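Local coordinates for protein xyloglucan-specific endo-beta-1,4-glucanase GH12 (Aspergillus niveus, PDB 4NPR) that probably cleaves internal beta-1,4-glucosidic linkages of xyloglucan with retention of configuration, as a beta-jelly-roll enzyme of glycoside hydrolase family 12, at residues V83-K97 with S212-F226. Residues are numbered along the deposited sequence; the frame is centred on the assembly and turned at random.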
ATOM      1  N   VAL A  83     -11.474   5.577   4.455  1.00 14.58           N
ATOM      2  CA  VAL A  83     -11.063   4.329   3.860  1.00 13.77           C
ATOM      3  C   VAL A  83     -11.884   3.221   4.523  1.00 13.88           C
ATOM      4  O   VAL A  83     -12.024   3.185   5.754  1.00 14.71           O
ATOM      5  CB  VAL A  83      -9.578   4.050   4.124  1.00 13.11           C
ATOM      6  CG1 VAL A  83      -9.195   2.705   3.616  1.00 13.00           C
ATOM      7  CG2 VAL A  83      -8.681   5.125   3.503  1.00 13.41           C
ATOM      8  N   LYS A  84     -12.417   2.319   3.713  1.00 12.59           N
ATOM      9  CA  LYS A  84     -13.138   1.216   4.222  1.00 12.45           C
ATOM     10  C   LYS A  84     -12.267   0.004   4.481  1.00 11.81           C
ATOM     11  O   LYS A  84     -12.667  -0.886   5.228  1.00 11.81           O
ATOM     12  CB  LYS A  84     -14.248   0.817   3.236  1.00 13.31           C
ATOM     13  CG  LYS A  84     -15.145   1.965   2.756  1.00 13.38           C
ATOM     14  CD  LYS A  84     -15.578   2.812   3.938  1.00 13.52           C
ATOM     15  CE  LYS A  84     -16.682   3.725   3.504  1.00 13.66           C
ATOM     16  NZ  LYS A  84     -16.097   4.943   2.899  1.00 13.60           N
ATOM     17  N   SER A  85     -11.103  -0.077   3.856  1.00 11.72           N
ATOM     18  CA  SER A  85     -10.311  -1.296   3.948  1.00 11.44           C
ATOM     19  C   SER A  85      -8.921  -1.143   3.335  1.00 11.61           C
ATOM     20  O   SER A  85      -8.563  -0.123   2.737  1.00 12.37           O
ATOM     21  CB  SER A  85     -11.049  -2.436   3.228  1.00 11.80           C
ATOM     22  OG  SER A  85     -11.187  -2.158   1.813  1.00 11.73           O
ATOM     23  N   PHE A  86      -8.115  -2.175   3.494  1.00 11.07           N
ATOM     24  CA  PHE A  86      -6.835  -2.181   2.889  1.00 10.61           C
ATOM     25  C   PHE A  86      -6.399  -3.624   2.721  1.00 10.29           C
ATOM     26  O   PHE A  86      -5.513  -4.107   3.436  1.00  9.73           O
ATOM     27  CB  PHE A  86      -5.828  -1.408   3.733  1.00 10.82           C
ATOM     28  CG  PHE A  86      -4.439  -1.453   3.168  1.00 10.83           C
ATOM     29  CD1 PHE A  86      -4.211  -1.137   1.801  1.00 11.09           C
ATOM     30  CD2 PHE A  86      -3.367  -1.843   3.949  1.00 10.66           C
ATOM     31  CE1 PHE A  86      -2.927  -1.202   1.247  1.00 11.05           C
ATOM     32  CE2 PHE A  86      -2.070  -1.889   3.406  1.00 10.82           C
ATOM     33  CZ  PHE A  86      -1.851  -1.588   2.053  1.00 10.82           C
ATOM     34  N   ALA A  87      -7.054  -4.301   1.772  1.00  9.78           N
ATOM     35  CA  ALA A  87      -6.660  -5.626   1.364  1.00  9.50           C
ATOM     36  C   ALA A  87      -5.334  -5.482   0.628  1.00  9.24           C
ATOM     37  O   ALA A  87      -5.215  -4.680  -0.275  1.00  8.51           O
ATOM     38  CB  ALA A  87      -7.687  -6.211   0.427  1.00  9.93           C
ATOM     39  N   ASN A  88      -4.371  -6.305   1.020  1.00  9.33           N
ATOM     40  CA  ASN A  88      -2.996  -6.164   0.630  1.00  9.31           C
ATOM     41  C   ASN A  88      -2.290  -7.470   0.789  1.00  9.79           C
ATOM     42  O   ASN A  88      -2.692  -8.340   1.572  1.00 10.01           O
ATOM     43  CB  ASN A  88      -2.290  -5.156   1.533  1.00  9.33           C
ATOM     44  CG  ASN A  88      -2.187  -5.635   2.963  1.00  9.40           C
ATOM     45  OD1 ASN A  88      -1.145  -6.118   3.411  1.00  9.73           O
ATOM     46  ND2 ASN A  88      -3.279  -5.518   3.691  1.00  9.55           N
ATOM     47  N   ALA A  89      -1.207  -7.608   0.046  1.00 10.34           N
ATOM     48  CA  ALA A  89      -0.212  -8.645   0.308  1.00 10.60           C
ATOM     49  C   ALA A  89       0.955  -8.044   1.151  1.00 11.21           C
ATOM     50  O   ALA A  89       1.582  -7.097   0.722  1.00 10.80           O
ATOM     51  CB  ALA A  89       0.325  -9.183  -1.005  1.00 10.32           C
ATOM     52  N   ALA A  90       1.263  -8.666   2.291  1.00 12.39           N
ATOM     53  CA  ALA A  90       2.341  -8.261   3.195  1.00 13.23           C
ATOM     54  C   ALA A  90       3.482  -9.273   3.184  1.00 14.54           C
ATOM     55  O   ALA A  90       3.300 -10.485   3.349  1.00 15.56           O
ATOM     56  CB  ALA A  90       1.800  -8.116   4.615  1.00 12.80           C
ATOM     57  N   LEU A  91       4.677  -8.762   2.992  1.00 15.49           N
ATOM     58  CA  LEU A  91       5.848  -9.590   2.946  1.00 16.09           C
ATOM     59  C   LEU A  91       6.230  -9.915   4.371  1.00 17.07           C
ATOM     60  O   LEU A  91       6.209  -9.032   5.208  1.00 18.89           O
ATOM     61  CB  LEU A  91       6.984  -8.825   2.296  1.00 16.04           C
ATOM     62  CG  LEU A  91       8.281  -9.603   2.156  1.00 16.29           C
ATOM     63  CD1 LEU A  91       8.083 -10.691   1.108  1.00 16.28           C
ATOM     64  CD2 LEU A  91       9.440  -8.658   1.810  1.00 16.31           C
ATOM     65  N   GLN A  92       6.611 -11.170   4.616  1.00 17.84           N
ATOM     66  CA  GLN A  92       7.046 -11.657   5.924  1.00 17.27           C
ATOM     67  C   GLN A  92       8.559 -11.734   5.908  1.00 17.27           C
ATOM     68  O   GLN A  92       9.157 -12.463   5.147  1.00 16.83           O
ATOM     69  CB  GLN A  92       6.434 -13.022   6.200  1.00 16.56           C
ATOM     70  CG  GLN A  92       4.918 -13.055   6.037  1.00 17.30           C
ATOM     71  CD  GLN A  92       4.199 -12.045   6.967  1.00 17.32           C
ATOM     72  OE1 GLN A  92       3.612 -11.054   6.519  1.00 18.16           O
ATOM     73  NE2 GLN A  92       4.261 -12.295   8.251  1.00 16.45           N
ATOM     74  N   PHE A  93       9.196 -10.913   6.706  1.00 18.58           N
ATOM     75  CA  PHE A  93      10.649 -10.883   6.696  1.00 19.40           C
ATOM     76  C   PHE A  93      11.139 -10.407   8.038  1.00 19.40           C
ATOM     77  O   PHE A  93      10.397  -9.902   8.870  1.00 16.99           O
ATOM     78  CB  PHE A  93      11.186  -9.958   5.587  1.00 19.81           C
ATOM     79  CG  PHE A  93      10.812  -8.502   5.789  1.00 20.93           C
ATOM     80  CD1 PHE A  93       9.505  -8.075   5.591  1.00 20.19           C
ATOM     81  CD2 PHE A  93      11.768  -7.572   6.207  1.00 21.34           C
ATOM     82  CE1 PHE A  93       9.154  -6.766   5.790  1.00 20.33           C
ATOM     83  CE2 PHE A  93      11.423  -6.259   6.415  1.00 21.14           C
ATOM     84  CZ  PHE A  93      10.110  -5.853   6.209  1.00 21.14           C
ATOM     85  N   THR A  94      12.424 -10.594   8.235  1.00 20.97           N
ATOM     86  CA  THR A  94      13.042 -10.162   9.453  1.00 22.48           C
ATOM     87  C   THR A  94      13.371  -8.689   9.290  1.00 22.77           C
ATOM     88  O   THR A  94      13.974  -8.314   8.297  1.00 22.24           O
ATOM     89  CB  THR A  94      14.319 -10.961   9.705  1.00 22.30           C
ATOM     90  OG1 THR A  94      13.981 -12.356   9.775  1.00 21.68           O
ATOM     91  CG2 THR A  94      14.959 -10.515  10.999  1.00 22.10           C
ATOM     92  N   PRO A  95      12.990  -7.865  10.276  1.00 25.24           N
ATOM     93  CA  PRO A  95      13.229  -6.421  10.217  1.00 26.24           C
ATOM     94  C   PRO A  95      14.698  -6.040  10.059  1.00 26.65           C
ATOM     95  O   PRO A  95      15.563  -6.772  10.492  1.00 28.66           O
ATOM     96  CB  PRO A  95      12.647  -5.931  11.538  1.00 26.34           C
ATOM     97  CG  PRO A  95      11.520  -6.905  11.801  1.00 26.67           C
ATOM     98  CD  PRO A  95      12.106  -8.223  11.410  1.00 26.61           C
ATOM     99  N   LYS A  96      14.955  -4.908   9.416  1.00 28.23           N
ATOM    100  CA  LYS A  96      16.306  -4.442   9.123  1.00 29.40           C
ATOM    101  C   LYS A  96      16.377  -2.943   9.241  1.00 27.75           C
ATOM    102  O   LYS A  96      15.487  -2.240   8.782  1.00 25.53           O
ATOM    103  CB  LYS A  96      16.686  -4.769   7.682  1.00 34.55           C
ATOM    104  CG  LYS A  96      17.417  -6.079   7.455  1.00 39.05           C
ATOM    105  CD  LYS A  96      18.457  -5.924   6.354  1.00 41.69           C
ATOM    106  CE  LYS A  96      19.155  -7.242   6.083  1.00 43.97           C
ATOM    107  NZ  LYS A  96      18.277  -8.080   5.242  1.00 46.93           N
ATOM    108  N   LYS A  97      17.462  -2.448   9.811  1.00 27.00           N
ATOM    109  CA  LYS A  97      17.723  -1.031   9.786  1.00 27.84           C
ATOM    110  C   LYS A  97      17.897  -0.573   8.366  1.00 25.55           C
ATOM    111  O   LYS A  97      18.526  -1.257   7.571  1.00 26.10           O
ATOM    112  CB  LYS A  97      19.006  -0.698  10.553  1.00 32.18           C
ATOM    113  CG  LYS A  97      18.868  -0.822  12.052  1.00 35.70           C
ATOM    114  CD  LYS A  97      20.206  -0.674  12.737  1.00 39.01           C
ATOM    115  CE  LYS A  97      20.006  -0.893  14.226  1.00 41.78           C
ATOM    116  NZ  LYS A  97      21.289  -0.782  14.955  1.00 42.51           N
ATOM    117  N   SER A 212      18.328   6.944   9.173  1.00 23.83           N
ATOM    118  CA  SER A 212      18.563   5.599   8.661  1.00 25.55           C
ATOM    119  C   SER A 212      18.778   4.566   9.772  1.00 26.66           C
ATOM    120  O   SER A 212      18.850   3.366   9.487  1.00 24.85           O
ATOM    121  CB  SER A 212      19.701   5.567   7.630  1.00 25.96           C
ATOM    122  OG  SER A 212      20.890   6.048   8.186  1.00 26.69           O
ATOM    123  N   ASP A 213      18.828   5.003  11.029  1.00 27.30           N
ATOM    124  CA  ASP A 213      18.938   4.053  12.127  1.00 30.99           C
ATOM    125  C   ASP A 213      17.591   3.335  12.395  1.00 27.94           C
ATOM    126  O   ASP A 213      17.526   2.377  13.170  1.00 29.67           O
ATOM    127  CB  ASP A 213      19.468   4.758  13.401  1.00 36.70           C
ATOM    128  CG  ASP A 213      20.218   3.806  14.354  1.00 40.97           C
ATOM    129  OD1 ASP A 213      20.734   2.765  13.898  1.00 46.36           O
ATOM    130  OD2 ASP A 213      20.308   4.104  15.573  1.00 44.29           O
ATOM    131  N   LEU A 214      16.525   3.788  11.757  1.00 24.98           N
ATOM    132  CA  LEU A 214      15.224   3.168  11.942  1.00 25.04           C
ATOM    133  C   LEU A 214      15.190   1.813  11.266  1.00 22.53           C
ATOM    134  O   LEU A 214      15.980   1.567  10.355  1.00 20.59           O
ATOM    135  CB  LEU A 214      14.109   4.065  11.392  1.00 26.46           C
ATOM    136  CG  LEU A 214      13.969   5.446  12.072  1.00 29.72           C
ATOM    137  CD1 LEU A 214      13.063   6.370  11.258  1.00 31.09           C
ATOM    138  CD2 LEU A 214      13.461   5.363  13.515  1.00 30.25           C
ATOM    139  N   TYR A 215      14.277   0.960  11.732  1.00 21.64           N
ATOM    140  CA  TYR A 215      14.005  -0.382  11.173  1.00 22.17           C
ATOM    141  C   TYR A 215      12.849  -0.390  10.188  1.00 20.74           C
ATOM    142  O   TYR A 215      11.785   0.067  10.518  1.00 20.22           O
ATOM    143  CB  TYR A 215      13.626  -1.375  12.287  1.00 23.51           C
ATOM    144  CG  TYR A 215      14.760  -1.727  13.214  1.00 26.92           C
ATOM    145  CD1 TYR A 215      15.018  -0.972  14.364  1.00 29.22           C
ATOM    146  CD2 TYR A 215      15.609  -2.804  12.928  1.00 30.06           C
ATOM    147  CE1 TYR A 215      16.093  -1.289  15.203  1.00 31.28           C
ATOM    148  CE2 TYR A 215      16.683  -3.137  13.756  1.00 29.94           C
ATOM    149  CZ  TYR A 215      16.929  -2.380  14.885  1.00 32.44           C
ATOM    150  OH  TYR A 215      17.982  -2.720  15.697  1.00 31.02           O
ATOM    151  N   LEU A 216      13.040  -0.963   9.001  1.00 20.23           N
ATOM    152  CA  LEU A 216      11.910  -1.323   8.106  1.00 19.06           C
ATOM    153  C   LEU A 216      11.221  -2.526   8.691  1.00 17.68           C
ATOM    154  O   LEU A 216      11.868  -3.526   8.811  1.00 18.27           O
ATOM    155  CB  LEU A 216      12.434  -1.667   6.693  1.00 18.83           C
ATOM    156  CG  LEU A 216      11.476  -2.107   5.564  1.00 19.00           C
ATOM    157  CD1 LEU A 216      10.228  -1.241   5.452  1.00 17.86           C
ATOM    158  CD2 LEU A 216      12.229  -2.068   4.232  1.00 19.34           C
ATOM    159  N   VAL A 217       9.951  -2.443   9.088  1.00 17.99           N
ATOM    160  CA  VAL A 217       9.259  -3.601   9.721  1.00 19.76           C
ATOM    161  C   VAL A 217       8.012  -4.215   9.043  1.00 20.48           C
ATOM    162  O   VAL A 217       7.544  -5.282   9.481  1.00 19.23           O
ATOM    163  CB  VAL A 217       8.885  -3.347  11.205  1.00 20.60           C
ATOM    164  CG1 VAL A 217      10.083  -2.810  11.963  1.00 22.05           C
ATOM    165  CG2 VAL A 217       7.678  -2.415  11.353  1.00 20.86           C
ATOM    166  N   ASP A 218       7.469  -3.544   8.025  1.00 21.61           N
ATOM    167  CA  ASP A 218       6.315  -4.054   7.268  1.00 23.43           C
ATOM    168  C   ASP A 218       6.423  -3.490   5.829  1.00 21.51           C
ATOM    169  O   ASP A 218       6.704  -2.314   5.666  1.00 20.03           O
ATOM    170  CB  ASP A 218       4.970  -3.640   7.936  1.00 26.69           C
ATOM    171  CG  ASP A 218       4.446  -4.680   9.003  1.00 31.95           C
ATOM    172  OD1 ASP A 218       3.912  -5.768   8.617  1.00 32.41           O
ATOM    173  OD2 ASP A 218       4.527  -4.381  10.234  1.00 34.71           O
ATOM    174  N   VAL A 219       6.244  -4.346   4.810  1.00 19.32           N
ATOM    175  CA  VAL A 219       6.107  -3.925   3.418  1.00 17.58           C
ATOM    176  C   VAL A 219       4.877  -4.582   2.775  1.00 17.14           C
ATOM    177  O   VAL A 219       4.873  -5.769   2.453  1.00 16.11           O
ATOM    178  CB  VAL A 219       7.346  -4.276   2.597  1.00 17.20           C
ATOM    179  CG1 VAL A 219       7.208  -3.783   1.159  1.00 16.88           C
ATOM    180  CG2 VAL A 219       8.560  -3.679   3.244  1.00 17.12           C
ATOM    181  N   GLN A 220       3.856  -3.766   2.558  1.00 16.69           N
ATOM    182  CA  GLN A 220       2.533  -4.227   2.177  1.00 16.28           C
ATOM    183  C   GLN A 220       2.092  -3.535   0.886  1.00 14.85           C
ATOM    184  O   GLN A 220       2.332  -2.355   0.732  1.00 14.70           O
ATOM    185  CB  GLN A 220       1.563  -3.846   3.263  1.00 17.31           C
ATOM    186  CG  GLN A 220       1.974  -4.341   4.629  1.00 19.24           C
ATOM    187  CD  GLN A 220       0.887  -4.056   5.639  1.00 21.13           C
ATOM    188  OE1 GLN A 220       0.745  -2.939   6.128  1.00 23.18           O
ATOM    189  NE2 GLN A 220       0.075  -5.060   5.913  1.00 23.46           N
ATOM    190  N   ALA A 221       1.467  -4.257  -0.032  1.00 12.86           N
ATOM    191  CA  ALA A 221       0.957  -3.642  -1.270  1.00 12.36           C
ATOM    192  C   ALA A 221      -0.511  -4.094  -1.547  1.00 11.26           C
ATOM    193  O   ALA A 221      -0.807  -5.295  -1.528  1.00 10.16           O
ATOM    194  CB  ALA A 221       1.868  -3.951  -2.452  1.00 12.15           C
ATOM    195  N   GLY A 222      -1.407  -3.108  -1.737  1.00 10.24           N
ATOM    196  CA  GLY A 222      -2.808  -3.361  -1.986  1.00  9.62           C
ATOM    197  C   GLY A 222      -3.584  -2.135  -2.457  1.00  9.58           C
ATOM    198  O   GLY A 222      -3.034  -1.224  -3.099  1.00  8.82           O
ATOM    199  N   THR A 223      -4.874  -2.107  -2.131  1.00  9.61           N
ATOM    200  CA  THR A 223      -5.706  -0.993  -2.516  1.00 10.30           C
ATOM    201  C   THR A 223      -6.557  -0.514  -1.331  1.00 10.92           C
ATOM    202  O   THR A 223      -6.999  -1.338  -0.530  1.00 10.47           O
ATOM    203  CB  THR A 223      -6.619  -1.371  -3.710  1.00 10.08           C
ATOM    204  OG1 THR A 223      -7.504  -0.278  -4.035  1.00 10.03           O
ATOM    205  CG2 THR A 223      -7.408  -2.570  -3.384  1.00  9.92           C
ATOM    206  N   GLU A 224      -6.776   0.810  -1.241  1.00 11.78           N
ATOM    207  CA  GLU A 224      -7.663   1.418  -0.210  1.00 12.96           C
ATOM    208  C   GLU A 224      -8.854   2.052  -0.894  1.00 12.63           C
ATOM    209  O   GLU A 224      -8.728   3.109  -1.513  1.00 13.18           O
ATOM    210  CB  GLU A 224      -6.964   2.526   0.607  1.00 13.75           C
ATOM    211  CG  GLU A 224      -5.961   2.047   1.623  1.00 15.23           C
ATOM    212  CD  GLU A 224      -5.231   3.215   2.340  1.00 17.30           C
ATOM    213  OE1 GLU A 224      -4.974   4.242   1.672  1.00 18.74           O
ATOM    214  OE2 GLU A 224      -4.859   3.090   3.548  1.00 16.02           O
ATOM    215  N   PRO A 225     -10.007   1.416  -0.799  1.00 12.34           N
ATOM    216  CA  PRO A 225     -11.197   1.983  -1.400  1.00 12.58           C
ATOM    217  C   PRO A 225     -11.999   2.930  -0.486  1.00 12.88           C
ATOM    218  O   PRO A 225     -12.087   2.703   0.728  1.00 13.17           O
ATOM    219  CB  PRO A 225     -12.011   0.747  -1.727  1.00 13.03           C
ATOM    220  CG  PRO A 225     -11.676  -0.205  -0.653  1.00 13.16           C
ATOM    221  CD  PRO A 225     -10.200   0.007  -0.412  1.00 12.91           C
ATOM    222  N   PHE A 226     -12.595   3.963  -1.086  1.00 12.96           N
ATOM    223  CA  PHE A 226     -13.496   4.872  -0.380  1.00 13.68           C
ATOM    224  C   PHE A 226     -14.967   4.586  -0.768  1.00 14.04           C
ATOM    225  O   PHE A 226     -15.818   4.451   0.088  1.00 13.81           O
ATOM    226  CB  PHE A 226     -13.093   6.320  -0.626  1.00 13.42           C
ATOM    227  CG  PHE A 226     -11.673   6.677  -0.138  1.00 14.19           C
ATOM    228  CD1 PHE A 226     -10.529   6.259  -0.831  1.00 14.49           C
ATOM    229  CD2 PHE A 226     -11.480   7.485   0.976  1.00 14.66           C
ATOM    230  CE1 PHE A 226      -9.242   6.640  -0.419  1.00 14.57           C
ATOM    231  CE2 PHE A 226     -10.192   7.844   1.413  1.00 14.68           C
ATOM    232  CZ  PHE A 226      -9.075   7.429   0.708  1.00 14.57           C
TER
HETATM  233  O   HOH W   1      -9.170  -3.021   0.088  1.00 17.78           O
HETATM  234  O   HOH W   2       4.318  -6.597   0.032  1.00 10.77           O
HETATM  235  O   HOH W   3       4.881  -6.478   5.776  1.00 15.28           O
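The Phe-86 ring lies beside Gly-222, with CE1 3.9 Å from Gly-222 N, CD1 against CG of Glu-224 and CB of Asn-88 over one face. OE1 of Gln-220 comes to the ring edge, the amide standing 89° to the ring. Asn-88 faces the glycine, and Asn-88 CA comes within 3.8 Å of Gly-222 CA. The Asn-88 amide turns back along its own segment, with CG between N and the carbonyl carbon (chi1 66°), and ND2 donates to Phe-86 O at 2.7 Å. Its plane is 81° from that of Gln-220, whose NE2 lies 3.0 Å from Asn-88 OD1. Next along, Ala-89 and Ala-221 bond N-H to O in both directions, and a water joins Leu-91 O to Val-219 N and Asp-218 OD1. The 83-97 segment then leaves the pairing as a short loop at 92-95, where Phe-93 lays its ring against 215-226, CZ touching Leu-216 CG and Val-219 CG2. Pairing resumes at Lys-96; the extended Lys-97 chain runs alongside Tyr-215, CG 3.8 Å from the ring centroid in a CH-pi contact. At the other end Lys-84, bent at chi2 and chi4, donates from NZ to Phe-226 O at 2.9 Å and to the carbonyls of Gln-82, Gly-78 and Gly-79. Within the jelly roll's larger sheet, strand 39-42 flanks 87-97 and strand 117-128 flanks 215-226, while Trp-70 and Trp-74 of the other sheet pack on Ala-89 and Pro-225.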